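Local structure of protein-tyrosine-phosphatase (Vibrio vulnificus, 7DHF) at residues G14-K28 with E62-Q74. The protein probably hydrolyses phosphotyrosine in proteins to tyrosine and phosphate, as a member of the low-molecular-weight protein tyrosine phosphatases. The protein carries 1 engineered substitution. Sequence-based numbering, arbitrary orientation.
Sequences GNICRSPTGERVLQK and ENCVDVENHQSQQ. With PO4 (phosphate ion), chain E.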
loop_
_atom_site.group_PDB
_atom_site.type_symbol
_atom_site.label_atom_id
_atom_site.label_comp_id
_atom_site.label_asym_id
_atom_site.label_seq_id
_atom_site.Cartn_x
_atom_site.Cartn_y
_atom_site.Cartn_z
ATOM N N GLY A 14 -0.599 8.676 3.013
ATOM C CA GLY A 14 0.197 9.627 2.257
ATOM C C GLY A 14 0.659 9.115 0.908
ATOM O O GLY A 14 1.015 9.902 0.026
ATOM N N ASN A 15 0.658 7.793 0.741
ATOM C CA ASN A 15 1.167 7.148 -0.470
ATOM C C ASN A 15 2.636 7.492 -0.715
ATOM O O ASN A 15 3.073 7.654 -1.856
ATOM C CB ASN A 15 0.284 7.451 -1.688
ATOM C CG ASN A 15 0.525 6.498 -2.861
ATOM O OD1 ASN A 15 0.468 6.906 -4.021
ATOM N ND2 ASN A 15 0.775 5.227 -2.565
ATOM N N ILE A 16 3.410 7.578 0.368
ATOM C CA ILE A 16 4.855 7.776 0.268
ATOM C C ILE A 16 5.669 6.747 1.037
ATOM O O ILE A 16 6.874 6.599 0.757
ATOM C CB ILE A 16 5.274 9.209 0.680
ATOM C CG1 ILE A 16 4.783 9.534 2.095
ATOM C CG2 ILE A 16 4.766 10.226 -0.335
ATOM C CD1 ILE A 16 5.425 10.770 2.705
ATOM N N CYS A 17 5.097 6.017 1.998
ATOM C CA CYS A 17 5.865 5.065 2.796
ATOM C C CYS A 17 5.347 3.637 2.640
ATOM O O CYS A 17 5.910 2.854 1.869
ATOM C CB CYS A 17 5.868 5.482 4.271
ATOM S SG CYS A 17 6.788 7.013 4.606
ATOM N N ARG A 18 4.280 3.287 3.362
ATOM C CA ARG A 18 3.820 1.899 3.387
ATOM C C ARG A 18 3.213 1.486 2.055
ATOM O O ARG A 18 3.497 0.396 1.544
ATOM C CB ARG A 18 2.777 1.707 4.485
ATOM C CG ARG A 18 3.284 1.889 5.893
ATOM C CD ARG A 18 2.122 2.087 6.840
ATOM N NE ARG A 18 1.419 3.332 6.544
ATOM C CZ ARG A 18 0.332 3.750 7.179
ATOM N NH1 ARG A 18 -0.192 3.022 8.156
ATOM N NH2 ARG A 18 -0.232 4.899 6.835
ATOM N N SER A 19 2.340 2.318 1.496
ATOM C CA SER A 19 1.578 1.862 0.341
ATOM C C SER A 19 2.445 1.718 -0.910
ATOM O O SER A 19 2.266 0.742 -1.648
ATOM C CB SER A 19 0.314 2.701 0.112
ATOM O OG SER A 19 0.574 4.086 0.063
ATOM N N PRO A 20 3.405 2.615 -1.191
ATOM C CA PRO A 20 4.325 2.314 -2.302
ATOM C C PRO A 20 5.191 1.097 -2.036
ATOM O O PRO A 20 5.476 0.328 -2.963
ATOM C CB PRO A 20 5.151 3.600 -2.455
ATOM C CG PRO A 20 5.020 4.302 -1.167
ATOM C CD PRO A 20 3.651 3.963 -0.646
ATOM N N THR A 21 5.627 0.901 -0.792
ATOM C CA THR A 21 6.405 -0.291 -0.466
ATOM C C THR A 21 5.583 -1.550 -0.707
ATOM O O THR A 21 6.040 -2.488 -1.369
ATOM C CB THR A 21 6.894 -0.221 0.983
ATOM O OG1 THR A 21 7.747 0.921 1.153
ATOM C CG2 THR A 21 7.674 -1.479 1.357
ATOM N N GLY A 22 4.355 -1.581 -0.183
ATOM C CA GLY A 22 3.497 -2.733 -0.399
ATOM C C GLY A 22 3.195 -2.969 -1.866
ATOM O O GLY A 22 3.147 -4.113 -2.322
ATOM N N GLU A 23 2.978 -1.889 -2.622
ATOM C CA GLU A 23 2.788 -2.013 -4.065
ATOM C C GLU A 23 3.933 -2.785 -4.705
ATOM O O GLU A 23 3.716 -3.745 -5.449
ATOM C CB GLU A 23 2.681 -0.623 -4.701
ATOM C CG GLU A 23 2.653 -0.629 -6.236
ATOM C CD GLU A 23 2.950 0.726 -6.845
ATOM O OE1 GLU A 23 2.485 1.746 -6.298
ATOM O OE2 GLU A 23 3.659 0.770 -7.876
ATOM N N ARG A 24 5.168 -2.357 -4.440
ATOM C CA ARG A 24 6.313 -2.914 -5.151
ATOM C C ARG A 24 6.692 -4.294 -4.625
ATOM O O ARG A 24 7.107 -5.158 -5.402
ATOM C CB ARG A 24 7.492 -1.944 -5.085
ATOM C CG ARG A 24 7.202 -0.576 -5.696
ATOM C CD ARG A 24 6.912 -0.654 -7.192
ATOM N NE ARG A 24 6.623 0.665 -7.758
ATOM C CZ ARG A 24 7.546 1.532 -8.167
ATOM N NH1 ARG A 24 8.837 1.233 -8.087
ATOM N NH2 ARG A 24 7.177 2.706 -8.657
ATOM N N VAL A 25 6.555 -4.525 -3.318
ATOM C CA VAL A 25 6.780 -5.866 -2.781
ATOM C C VAL A 25 5.795 -6.847 -3.400
ATOM O O VAL A 25 6.177 -7.923 -3.875
ATOM C CB VAL A 25 6.697 -5.858 -1.243
ATOM C CG1 VAL A 25 6.723 -7.284 -0.691
ATOM C CG2 VAL A 25 7.837 -5.044 -0.652
ATOM N N LEU A 26 4.510 -6.483 -3.415
ATOM C CA LEU A 26 3.501 -7.365 -3.985
ATOM C C LEU A 26 3.702 -7.537 -5.486
ATOM O O LEU A 26 3.517 -8.635 -6.022
ATOM C CB LEU A 26 2.109 -6.816 -3.676
ATOM C CG LEU A 26 0.934 -7.784 -3.804
ATOM C CD1 LEU A 26 1.069 -8.957 -2.840
ATOM C CD2 LEU A 26 -0.377 -7.051 -3.558
ATOM N N GLN A 27 4.082 -6.463 -6.183
ATOM C CA GLN A 27 4.284 -6.559 -7.623
ATOM C C GLN A 27 5.391 -7.554 -7.950
ATOM O O GLN A 27 5.289 -8.311 -8.921
ATOM C CB GLN A 27 4.609 -5.182 -8.199
ATOM C CG GLN A 27 4.720 -5.149 -9.717
ATOM C CD GLN A 27 3.403 -5.471 -10.398
ATOM O OE1 GLN A 27 2.609 -4.576 -10.687
ATOM N NE2 GLN A 27 3.168 -6.752 -10.660
ATOM N N LYS A 28 6.457 -7.563 -7.148
ATOM C CA LYS A 28 7.546 -8.508 -7.374
ATOM C C LYS A 28 7.085 -9.942 -7.150
ATOM O O LYS A 28 7.500 -10.855 -7.872
ATOM C CB LYS A 28 8.721 -8.166 -6.459
ATOM C CG LYS A 28 9.947 -9.032 -6.672
ATOM C CD LYS A 28 11.070 -8.607 -5.743
ATOM C CE LYS A 28 12.242 -9.567 -5.797
ATOM N NZ LYS A 28 13.237 -9.270 -4.729
ATOM N N GLU A 62 17.573 -2.579 -0.042
ATOM C CA GLU A 62 18.379 -3.565 0.669
ATOM C C GLU A 62 17.771 -4.958 0.596
ATOM O O GLU A 62 18.456 -5.939 0.902
ATOM C CB GLU A 62 18.539 -3.141 2.128
ATOM C CG GLU A 62 19.360 -1.873 2.300
ATOM C CD GLU A 62 19.377 -1.370 3.729
ATOM O OE1 GLU A 62 18.687 -1.968 4.580
ATOM O OE2 GLU A 62 20.080 -0.373 3.999
ATOM N N ASN A 63 16.498 -5.063 0.208
ATOM C CA ASN A 63 15.834 -6.345 0.010
ATOM C C ASN A 63 15.528 -6.607 -1.461
ATOM O O ASN A 63 14.708 -7.474 -1.778
ATOM C CB ASN A 63 14.559 -6.408 0.850
ATOM C CG ASN A 63 14.846 -6.398 2.337
ATOM O OD1 ASN A 63 15.072 -7.446 2.941
ATOM N ND2 ASN A 63 14.836 -5.214 2.938
ATOM N N CYS A 64 16.171 -5.867 -2.364
ATOM C CA CYS A 64 16.025 -6.081 -3.805
ATOM C C CYS A 64 14.596 -5.828 -4.282
ATOM O O CYS A 64 14.084 -6.521 -5.164
ATOM C CB CYS A 64 16.544 -7.452 -4.249
ATOM S SG CYS A 64 18.342 -7.634 -4.133
ATOM N N VAL A 65 13.949 -4.825 -3.696
ATOM C CA VAL A 65 12.645 -4.350 -4.141
ATOM C C VAL A 65 12.804 -2.897 -4.563
ATOM O O VAL A 65 13.303 -2.070 -3.788
ATOM C CB VAL A 65 11.571 -4.502 -3.047
ATOM C CG1 VAL A 65 10.273 -3.821 -3.466
ATOM C CG2 VAL A 65 11.318 -5.975 -2.755
ATOM N N ASP A 66 12.376 -2.592 -5.784
ATOM C CA ASP A 66 12.565 -1.278 -6.388
ATOM C C ASP A 66 11.346 -0.410 -6.101
ATOM O O ASP A 66 10.244 -0.698 -6.578
ATOM C CB ASP A 66 12.780 -1.443 -7.891
ATOM C CG ASP A 66 13.050 -0.127 -8.598
ATOM O OD1 ASP A 66 12.863 0.941 -7.982
ATOM O OD2 ASP A 66 13.461 -0.163 -9.777
ATOM N N VAL A 67 11.547 0.655 -5.325
ATOM C CA VAL A 67 10.521 1.653 -5.059
ATOM C C VAL A 67 10.908 3.013 -5.642
ATOM O O VAL A 67 10.443 4.051 -5.183
ATOM C CB VAL A 67 10.176 1.732 -3.558
ATOM C CG1 VAL A 67 8.834 2.429 -3.340
ATOM C CG2 VAL A 67 10.147 0.340 -2.940
ATOM N N GLU A 68 11.767 3.011 -6.655
ATOM C CA GLU A 68 12.082 4.230 -7.375
ATOM C C GLU A 68 10.958 4.557 -8.353
ATOM O O GLU A 68 10.118 3.715 -8.682
ATOM C CB GLU A 68 13.391 4.060 -8.145
ATOM C CG GLU A 68 14.623 3.930 -7.260
ATOM C CD GLU A 68 15.088 5.260 -6.700
ATOM O OE1 GLU A 68 14.515 6.302 -7.081
ATOM O OE2 GLU A 68 16.030 5.264 -5.881
ATOM N N ASN A 69 10.945 5.806 -8.808
ATOM C CA ASN A 69 10.013 6.245 -9.842
ATOM C C ASN A 69 8.563 6.091 -9.398
ATOM O O ASN A 69 7.679 5.814 -10.211
ATOM C CB ASN A 69 10.269 5.516 -11.162
ATOM C CG ASN A 69 11.721 5.590 -11.585
ATOM O OD1 ASN A 69 12.362 4.569 -11.841
ATOM N ND2 ASN A 69 12.254 6.801 -11.641
ATOM N N HIS A 70 8.315 6.263 -8.105
ATOM C CA HIS A 70 6.963 6.305 -7.581
ATOM C C HIS A 70 6.482 7.748 -7.527
ATOM O O HIS A 70 7.264 8.674 -7.300
ATOM C CB HIS A 70 6.921 5.714 -6.173
ATOM C CG HIS A 70 5.597 5.869 -5.497
ATOM N ND1 HIS A 70 4.485 5.144 -5.868
ATOM C CD2 HIS A 70 5.200 6.681 -4.489
ATOM C CE1 HIS A 70 3.462 5.497 -5.112
ATOM N NE2 HIS A 70 3.869 6.427 -4.266
ATOM N N GLN A 71 5.183 7.933 -7.751
ATOM C CA GLN A 71 4.536 9.228 -7.600
ATOM C C GLN A 71 3.288 9.040 -6.753
ATOM O O GLN A 71 2.376 8.304 -7.143
ATOM C CB GLN A 71 4.161 9.818 -8.961
ATOM C CG GLN A 71 5.345 10.165 -9.842
ATOM C CD GLN A 71 4.914 10.656 -11.208
ATOM O OE1 GLN A 71 4.193 9.965 -11.929
ATOM N NE2 GLN A 71 5.340 11.859 -11.566
ATOM N N SER A 72 3.249 9.703 -5.601
ATOM C CA SER A 72 2.082 9.631 -4.733
ATOM C C SER A 72 0.841 10.133 -5.464
ATOM O O SER A 72 0.885 11.139 -6.176
ATOM C CB SER A 72 2.319 10.479 -3.486
ATOM O OG SER A 72 1.138 10.599 -2.712
ATOM N N GLN A 73 -0.272 9.417 -5.291
ATOM C CA GLN A 73 -1.536 9.817 -5.891
ATOM C C GLN A 73 -2.661 9.687 -4.873
ATOM O O GLN A 73 -2.594 8.891 -3.932
ATOM C CB GLN A 73 -1.870 9.003 -7.152
ATOM C CG GLN A 73 -2.389 7.595 -6.895
ATOM C CD GLN A 73 -2.753 6.881 -8.179
ATOM O OE1 GLN A 73 -3.293 7.486 -9.107
ATOM N NE2 GLN A 73 -2.450 5.592 -8.247
ATOM N N GLN A 74 -3.717 10.462 -5.107
ATOM C CA GLN A 74 -4.864 10.525 -4.214
ATOM C C GLN A 74 -5.868 9.426 -4.541
ATOM O O GLN A 74 -6.122 9.120 -5.711
ATOM C CB GLN A 74 -5.546 11.887 -4.366
ATOM C CG GLN A 74 -6.889 12.031 -3.657
ATOM C CD GLN A 74 -6.782 11.918 -2.151
ATOM O OE1 GLN A 74 -5.856 12.451 -1.540
ATOM N NE2 GLN A 74 -7.732 11.218 -1.542
HETATM P P PO4 E . 1.692 5.788 3.593
HETATM O O1 PO4 E . 2.557 6.979 3.239
HETATM O O2 PO4 E . 2.472 4.909 4.542
HETATM O O3 PO4 E . 1.401 5.044 2.312
HETATM O O4 PO4 E . 0.422 6.278 4.251
HETATM O O HOH W 1 0.730 6.107 -6.851
HETATM O O HOH W 2 4.484 3.497 -8.080
#
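His70 lies flat against Pro20 at the start of helix 18-28, with Pro20 CB 3.5 Å from the ring centroid and almost on the ring normal, a CH-pi contact. The ring reaches the proline because CG stands anti to the backbone N (chi1 173°). Both ring nitrogens are engaged at the edge: His70 NE2 donates to Asn15 O at 2.8 Å, and ND1 meets a water shared with Glu23 OE2 and Arg24 NH2, which fixes the rotation of the imidazole. The Asn15 amide stands nearly perpendicular to this ring (83°). Asn15 OD1 receives Gln73 N on a lone pair at 2.9 Å, while ND2 donates to Ser19 OG and is hydrogen-bonded to Ser37 OG of strand 34-39. Beside it, Ser72 OG donates to Gly14 O (2.8 Å).

Farther along the helix, Arg24 folds back at chi2 (-64°) and lays its guanidinium edge against the backbone carbonyls of the loop 66-68. Arg24 NH1 bonds both Asp66 O (2.8 Å), from above the carbonyl plane, and Glu68 O, to which Arg24 NH2 adds a longer bond of 3.1 Å; two nitrogens thus grip one carbonyl oxygen end-on. Arg24 NE forms a salt bridge with Glu23 OE2, while Glu23 OE1 is hydrogen-bonded to Ser37 OG. Asp66 OD1 accepts from Glu68 N, an Asx turn. Val65 CG1 packs on Arg24 CB (3.7 Å) and Val25, and the extended Lys28 hydrogen-bonds through NZ to Cys64 O.

Ser19, positioned by Asn15, donates through OG to phosphate O3 at 2.6 Å, whereas Arg18 brings NE and NH2 to two other oxygens. The backbone amides of 14-19 bond the same ion, Asn15 only weakly. This is the phosphate-binding P-loop of low-molecular-weight tyrosine phosphatases, tied to 62-74 through His70, Ser72 and Gln73.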